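Long-range contact in DyP-type peroxidase (Pleurotus ostreatus PC15, PDB 6FSK), which probably oxidises dyes and other substrates, Mn(II) among them, with hydrogen peroxide at a heme b centre, as a DyP-type peroxidase: residues 429-442 with 453-465. The protein carries 1 engineered substitution. Numbering follows the deposited sequence.
With HEM (protoporphyrin IX containing Fe), chain C.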
loop_
_atom_site.group_PDB
_atom_site.type_symbol
_atom_site.label_atom_id
_atom_site.label_comp_id
_atom_site.label_asym_id
_atom_site.label_seq_id
_atom_site.Cartn_x
_atom_site.Cartn_y
_atom_site.Cartn_z
ATOM N N ALA A 429 14.569 3.570 3.558
ATOM C CA ALA A 429 14.718 5.005 3.338
ATOM C C ALA A 429 13.564 5.609 2.615
ATOM O O ALA A 429 13.468 6.826 2.468
ATOM C CB ALA A 429 16.026 5.271 2.583
ATOM N N ILE A 430 12.641 4.804 2.181
ATOM C CA ILE A 430 11.426 5.345 1.556
ATOM C C ILE A 430 10.344 5.583 2.615
ATOM O O ILE A 430 9.803 6.653 2.745
ATOM C CB ILE A 430 10.906 4.420 0.425
ATOM C CG1 ILE A 430 11.975 4.186 -0.601
ATOM C CG2 ILE A 430 9.623 4.955 -0.175
ATOM C CD1 ILE A 430 12.411 5.397 -1.375
ATOM N N ILE A 431 10.048 4.567 3.400
ATOM C CA ILE A 431 8.962 4.612 4.376
ATOM C C ILE A 431 9.351 4.444 5.840
ATOM O O ILE A 431 8.517 4.600 6.715
ATOM C CB ILE A 431 7.815 3.571 4.068
ATOM C CG1 ILE A 431 8.342 2.124 4.161
ATOM C CG2 ILE A 431 7.214 3.759 2.717
ATOM C CD1 ILE A 431 7.322 1.060 4.372
ATOM N N GLY A 432 10.599 4.081 6.111
ATOM C CA GLY A 432 10.949 3.834 7.550
ATOM C C GLY A 432 10.845 5.070 8.410
ATOM O O GLY A 432 11.284 6.166 7.942
ATOM N N GLN A 433 10.240 4.982 9.586
ATOM C CA GLN A 433 10.050 6.122 10.457
ATOM C C GLN A 433 10.677 5.829 11.776
ATOM O O GLN A 433 10.655 4.658 12.264
ATOM C CB GLN A 433 8.550 6.369 10.679
ATOM C CG GLN A 433 7.859 6.777 9.411
ATOM C CD GLN A 433 6.452 7.341 9.606
ATOM O OE1 GLN A 433 6.201 8.529 9.271
ATOM N NE2 GLN A 433 5.572 6.537 10.168
ATOM N N LYS A 434 11.247 6.856 12.395
ATOM C CA LYS A 434 11.873 6.680 13.707
ATOM C C LYS A 434 10.947 7.459 14.678
ATOM O O LYS A 434 10.793 8.695 14.546
ATOM C CB LYS A 434 13.305 7.231 13.714
ATOM C CG LYS A 434 13.973 7.011 15.096
ATOM C CD LYS A 434 15.489 7.205 14.926
ATOM C CE LYS A 434 16.315 6.324 15.698
ATOM N NZ LYS A 434 17.727 6.703 15.530
ATOM N N VAL A 435 10.392 6.782 15.690
ATOM C CA VAL A 435 9.597 7.413 16.712
ATOM C C VAL A 435 10.406 8.568 17.391
ATOM O O VAL A 435 11.563 8.381 17.758
ATOM C CB VAL A 435 9.233 6.361 17.766
ATOM C CG1 VAL A 435 8.661 7.020 19.044
ATOM C CG2 VAL A 435 8.210 5.341 17.203
ATOM N N GLY A 436 9.780 9.722 17.430
ATOM C CA GLY A 436 10.441 10.961 17.873
ATOM C C GLY A 436 11.089 11.761 16.834
ATOM O O GLY A 436 11.633 12.837 17.116
ATOM N N GLY A 437 11.102 11.270 15.584
ATOM C CA GLY A 437 11.721 11.994 14.486
ATOM C C GLY A 437 13.208 12.200 14.574
ATOM O O GLY A 437 13.781 13.135 13.919
ATOM N N GLY A 438 13.928 11.294 15.194
ATOM C CA GLY A 438 15.412 11.391 15.246
ATOM C C GLY A 438 16.160 10.922 14.018
ATOM O O GLY A 438 15.552 10.663 12.991
ATOM N N ILE A 439 17.454 10.661 14.169
ATOM C CA ILE A 439 18.363 10.448 13.064
ATOM C C ILE A 439 18.106 9.044 12.497
ATOM O O ILE A 439 18.100 8.079 13.284
ATOM C CB ILE A 439 19.822 10.363 13.638
ATOM C CG1 ILE A 439 20.235 11.724 14.211
ATOM C CG2 ILE A 439 20.801 9.975 12.539
ATOM C CD1 ILE A 439 20.031 12.847 13.180
ATOM N N ARG A 440 17.831 8.950 11.181
ATOM C CA ARG A 440 17.819 7.666 10.462
ATOM C C ARG A 440 19.020 7.485 9.542
ATOM O O ARG A 440 19.536 8.476 8.958
ATOM C CB ARG A 440 16.544 7.590 9.635
ATOM C CG ARG A 440 15.288 7.496 10.429
ATOM C CD ARG A 440 13.977 7.442 9.621
ATOM N NE ARG A 440 13.956 8.610 8.783
ATOM C CZ ARG A 440 13.898 8.597 7.468
ATOM N NH1 ARG A 440 13.546 7.513 6.788
ATOM N NH2 ARG A 440 14.119 9.734 6.821
ATOM N N GLN A 441 19.513 6.280 9.427
ATOM C CA GLN A 441 20.677 5.917 8.589
ATOM C C GLN A 441 20.294 4.666 7.802
ATOM O O GLN A 441 19.383 3.887 8.206
ATOM C CB GLN A 441 21.858 5.523 9.530
ATOM C CG GLN A 441 22.457 6.793 10.048
ATOM C CD GLN A 441 23.546 6.825 11.121
ATOM O OE1 GLN A 441 24.398 5.938 11.335
ATOM N NE2 GLN A 441 23.586 7.965 11.720
ATOM N N ILE A 442 20.999 4.491 6.682
ATOM C CA ILE A 442 20.917 3.350 5.839
ATOM C C ILE A 442 22.297 2.874 5.465
ATOM O O ILE A 442 23.113 3.690 5.036
ATOM C CB ILE A 442 19.964 3.500 4.643
ATOM C CG1 ILE A 442 19.899 2.176 3.887
ATOM C CG2 ILE A 442 20.374 4.655 3.740
ATOM C CD1 ILE A 442 18.774 2.109 2.867
ATOM N N ASN A 453 27.453 3.867 6.347
ATOM C CA ASN A 453 26.079 4.382 6.436
ATOM C C ASN A 453 25.975 5.727 5.794
ATOM O O ASN A 453 26.927 6.557 5.826
ATOM C CB ASN A 453 25.648 4.733 7.877
ATOM C CG ASN A 453 25.595 3.620 8.780
ATOM O OD1 ASN A 453 25.675 2.481 8.413
ATOM N ND2 ASN A 453 25.557 3.982 10.069
ATOM N N ILE A 454 24.813 6.005 5.232
ATOM C CA ILE A 454 24.442 7.375 4.906
ATOM C C ILE A 454 23.430 7.751 5.947
ATOM O O ILE A 454 22.426 7.062 6.181
ATOM C CB ILE A 454 23.797 7.502 3.514
ATOM C CG1 ILE A 454 24.767 7.052 2.431
ATOM C CG2 ILE A 454 23.353 8.975 3.289
ATOM C CD1 ILE A 454 24.201 6.889 1.045
ATOM N N THR A 455 23.640 8.940 6.516
ATOM C CA THR A 455 22.754 9.504 7.436
ATOM C C THR A 455 21.708 10.303 6.666
ATOM O O THR A 455 22.067 11.216 5.917
ATOM C CB THR A 455 23.457 10.382 8.509
ATOM O OG1 THR A 455 24.391 9.544 9.247
ATOM C CG2 THR A 455 22.487 10.865 9.458
ATOM N N LEU A 456 20.412 9.959 6.773
ATOM C CA LEU A 456 19.428 10.605 5.942
ATOM C C LEU A 456 19.148 12.033 6.341
ATOM O O LEU A 456 19.238 12.397 7.515
ATOM C CB LEU A 456 18.140 9.771 5.894
ATOM C CG LEU A 456 18.321 8.326 5.395
ATOM C CD1 LEU A 456 17.021 7.530 5.600
ATOM C CD2 LEU A 456 18.683 8.330 3.921
ATOM N N PRO A 457 18.733 12.870 5.404
ATOM C CA PRO A 457 18.397 14.240 5.745
ATOM C C PRO A 457 17.249 14.290 6.724
ATOM O O PRO A 457 16.381 13.417 6.678
ATOM C CB PRO A 457 17.944 14.855 4.389
ATOM C CG PRO A 457 18.245 13.875 3.353
ATOM C CD PRO A 457 18.603 12.559 3.972
ATOM N N ASP A 458 17.171 15.302 7.570
ATOM C CA ASP A 458 16.196 15.280 8.630
ATOM C C ASP A 458 14.747 15.335 8.116
ATOM O O ASP A 458 13.856 14.725 8.717
ATOM C CB ASP A 458 16.455 16.386 9.625
ATOM C CG ASP A 458 17.644 16.048 10.543
ATOM O OD1 ASP A 458 18.434 15.027 10.277
ATOM O OD2 ASP A 458 17.690 16.782 11.547
ATOM N N GLN A 459 14.574 16.002 6.989
ATOM C CA GLN A 459 13.254 15.898 6.277
ATOM C C GLN A 459 13.121 14.514 5.586
ATOM O O GLN A 459 13.750 14.226 4.586
ATOM C CB GLN A 459 13.104 17.016 5.288
ATOM C CG GLN A 459 11.841 17.003 4.386
ATOM C CD GLN A 459 10.592 17.111 5.184
ATOM O OE1 GLN A 459 10.333 18.161 5.846
ATOM N NE2 GLN A 459 9.840 16.024 5.249
ATOM N N ASP A 460 12.205 13.722 6.128
ATOM C CA ASP A 460 11.846 12.447 5.573
ATOM C C ASP A 460 11.266 12.673 4.156
ATOM O O ASP A 460 10.599 13.626 3.894
ATOM C CB ASP A 460 10.777 11.693 6.397
ATOM C CG ASP A 460 11.292 11.172 7.783
ATOM O OD1 ASP A 460 12.149 11.804 8.384
ATOM O OD2 ASP A 460 10.765 10.156 8.310
ATOM N N PHE A 461 11.584 11.750 3.283
ATOM C CA PHE A 461 11.126 11.806 1.924
ATOM C C PHE A 461 9.635 11.572 1.786
ATOM O O PHE A 461 9.018 12.051 0.781
ATOM C CB PHE A 461 11.909 10.845 1.031
ATOM C CG PHE A 461 13.407 11.012 1.106
ATOM C CD1 PHE A 461 13.971 12.271 0.931
ATOM C CD2 PHE A 461 14.164 9.944 1.292
ATOM C CE1 PHE A 461 15.356 12.390 1.021
ATOM C CE2 PHE A 461 15.556 10.079 1.389
ATOM C CZ PHE A 461 16.100 11.302 1.229
ATOM N N VAL A 462 9.046 10.828 2.718
ATOM C CA VAL A 462 7.575 10.508 2.722
ATOM C C VAL A 462 7.039 11.003 4.028
ATOM O O VAL A 462 7.630 10.742 5.074
ATOM C CB VAL A 462 7.375 8.950 2.551
ATOM C CG1 VAL A 462 5.884 8.652 2.673
ATOM C CG2 VAL A 462 7.820 8.550 1.170
ATOM N N VAL A 463 5.955 11.767 3.969
ATOM C CA VAL A 463 5.356 12.424 5.133
ATOM C C VAL A 463 3.871 11.997 5.217
ATOM O O VAL A 463 3.077 12.350 4.337
ATOM C CB VAL A 463 5.389 13.864 4.928
ATOM C CG1 VAL A 463 4.792 14.613 6.150
ATOM C CG2 VAL A 463 6.868 14.369 4.823
ATOM N N PRO A 464 3.469 11.210 6.204
ATOM C CA PRO A 464 2.070 10.884 6.326
ATOM C C PRO A 464 1.247 12.059 6.812
ATOM O O PRO A 464 1.662 12.719 7.779
ATOM C CB PRO A 464 2.066 9.785 7.358
ATOM C CG PRO A 464 3.312 10.025 8.201
ATOM C CD PRO A 464 4.284 10.661 7.300
ATOM N N ARG A 465 0.106 12.322 6.146
ATOM C CA ARG A 465 -0.759 13.398 6.547
ATOM C C ARG A 465 -2.186 12.991 6.820
ATOM O O ARG A 465 -3.083 13.858 6.987
ATOM C CB ARG A 465 -0.668 14.484 5.506
ATOM C CG ARG A 465 0.704 15.173 5.463
ATOM C CD ARG A 465 0.996 16.101 6.643
ATOM N NE ARG A 465 0.152 17.313 6.583
ATOM C CZ ARG A 465 -0.132 18.074 7.619
ATOM N NH1 ARG A 465 0.327 17.772 8.793
ATOM N NH2 ARG A 465 -0.814 19.195 7.407
HETATM C CHA HEM C . 6.932 -2.215 -3.484
HETATM C CHB HEM C . 7.218 2.593 -3.705
HETATM C CHC HEM C . 4.862 2.859 0.485
HETATM C CHD HEM C . 4.841 -1.970 0.879
HETATM C C1A HEM C . 7.228 -0.933 -3.951
HETATM C C2A HEM C . 7.890 -0.614 -5.177
HETATM C C3A HEM C . 7.929 0.723 -5.269
HETATM C C4A HEM C . 7.362 1.229 -4.056
HETATM C CMA HEM C . 8.578 1.525 -6.343
HETATM C CAA HEM C . 8.458 -1.633 -6.153
HETATM C CBA HEM C . 7.567 -2.084 -7.303
HETATM C CGA HEM C . 6.416 -2.943 -6.852
HETATM O O1A HEM C . 6.604 -4.120 -6.536
HETATM O O2A HEM C . 5.271 -2.426 -6.839
HETATM C C1B HEM C . 6.604 3.132 -2.571
HETATM C C2B HEM C . 6.402 4.481 -2.300
HETATM C C3B HEM C . 5.707 4.607 -1.138
HETATM C C4B HEM C . 5.511 3.224 -0.679
HETATM C CMB HEM C . 6.906 5.635 -3.130
HETATM C CAB HEM C . 5.229 5.765 -0.351
HETATM C CBB HEM C . 5.041 6.958 -0.871
HETATM C C1C HEM C . 4.700 1.630 1.045
HETATM C C2C HEM C . 4.156 1.279 2.288
HETATM C C3C HEM C . 4.162 -0.077 2.440
HETATM C C4C HEM C . 4.676 -0.608 1.200
HETATM C CMC HEM C . 3.621 2.281 3.276
HETATM C CAC HEM C . 3.794 -0.974 3.569
HETATM C CBC HEM C . 3.836 -0.602 4.865
HETATM C C1D HEM C . 5.364 -2.413 -0.339
HETATM C C2D HEM C . 5.341 -3.869 -0.679
HETATM C C3D HEM C . 5.900 -3.914 -1.948
HETATM C C4D HEM C . 6.286 -2.550 -2.268
HETATM C CMD HEM C . 4.802 -4.996 0.108
HETATM C CAD HEM C . 6.200 -5.147 -2.793
HETATM C CBD HEM C . 7.509 -5.789 -2.455
HETATM C CGD HEM C . 7.710 -7.076 -3.217
HETATM O O1D HEM C . 8.818 -7.143 -3.804
HETATM O O2D HEM C . 6.808 -7.883 -3.314
HETATM N NA HEM C . 6.988 0.210 -3.186
HETATM N NB HEM C . 6.137 2.378 -1.546
HETATM N NC HEM C . 5.141 0.431 0.433
HETATM N ND HEM C . 5.997 -1.702 -1.273
HETATM FE FE HEM C . 6.142 0.317 -1.369
HETATM O O HOH W 1 13.162 8.872 4.145
HETATM O O HOH W 2 10.543 8.771 4.216
HETATM O O HOH W 3 9.963 8.269 6.785
HETATM O O HOH W 4 7.188 8.314 6.327
HETATM O O HOH W 5 11.152 9.417 10.979
HETATM O O HOH W 6 17.877 11.487 9.774
#
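Ala429 meets the second segment twice: its CB touches Leu456 CD1, and its carbonyl O lies at the ring edge of Phe461, 3.4 Å from CD2. The same oxygen accepts from a water that also takes a bond from Arg440 NH2. Next along the chain, Ile430 O packs against Val462 CG2 (3.2 Å) and reaches Val462 N through a second water. With CG2 anti to the backbone N, Ile430 lays this methyl 3.9 Å from heme atom C2B, while Val462 CG2 abuts a heme vinyl and Ile431 CG2 sits at the meso carbon CHC; the three side chains thus form part of the heme pocket, Ile430 also lying near the axial ligand His329. Gln433 turns OE1 to the ring of Pro464 and shares a water with Val462 O, its NE2 being held by Asp111 and Leu109. After the type II turn from Lys434 to Gly437, Ile439 brings CG2 against Thr455 CG2. Arg440, its chain bent at chi3 (-56°), slides its guanidinium between Leu456 CD1 over one face and the Asp460 carboxylate over the other. The salt bridge, NH2 to OD1 at 3.3 Å, is therefore made across the face, with the two planes 33° apart. Here a short antiparallel hairpin begins: Leu456 N donates to Arg440 O, and Ile442 and Ile454 exchange a pair of backbone bonds. Among the hairpin's side chains, Gln441 OE1 takes Asn453 ND2 on a lone pair at 2.6 Å. Chemically, the contact grades from a hydrogen-bonded hairpin, through a buried arginine whose charge Asp460 probably balances, to a water-bridged seam beside the heme, where waters rather than direct backbone bonds link the two backbones.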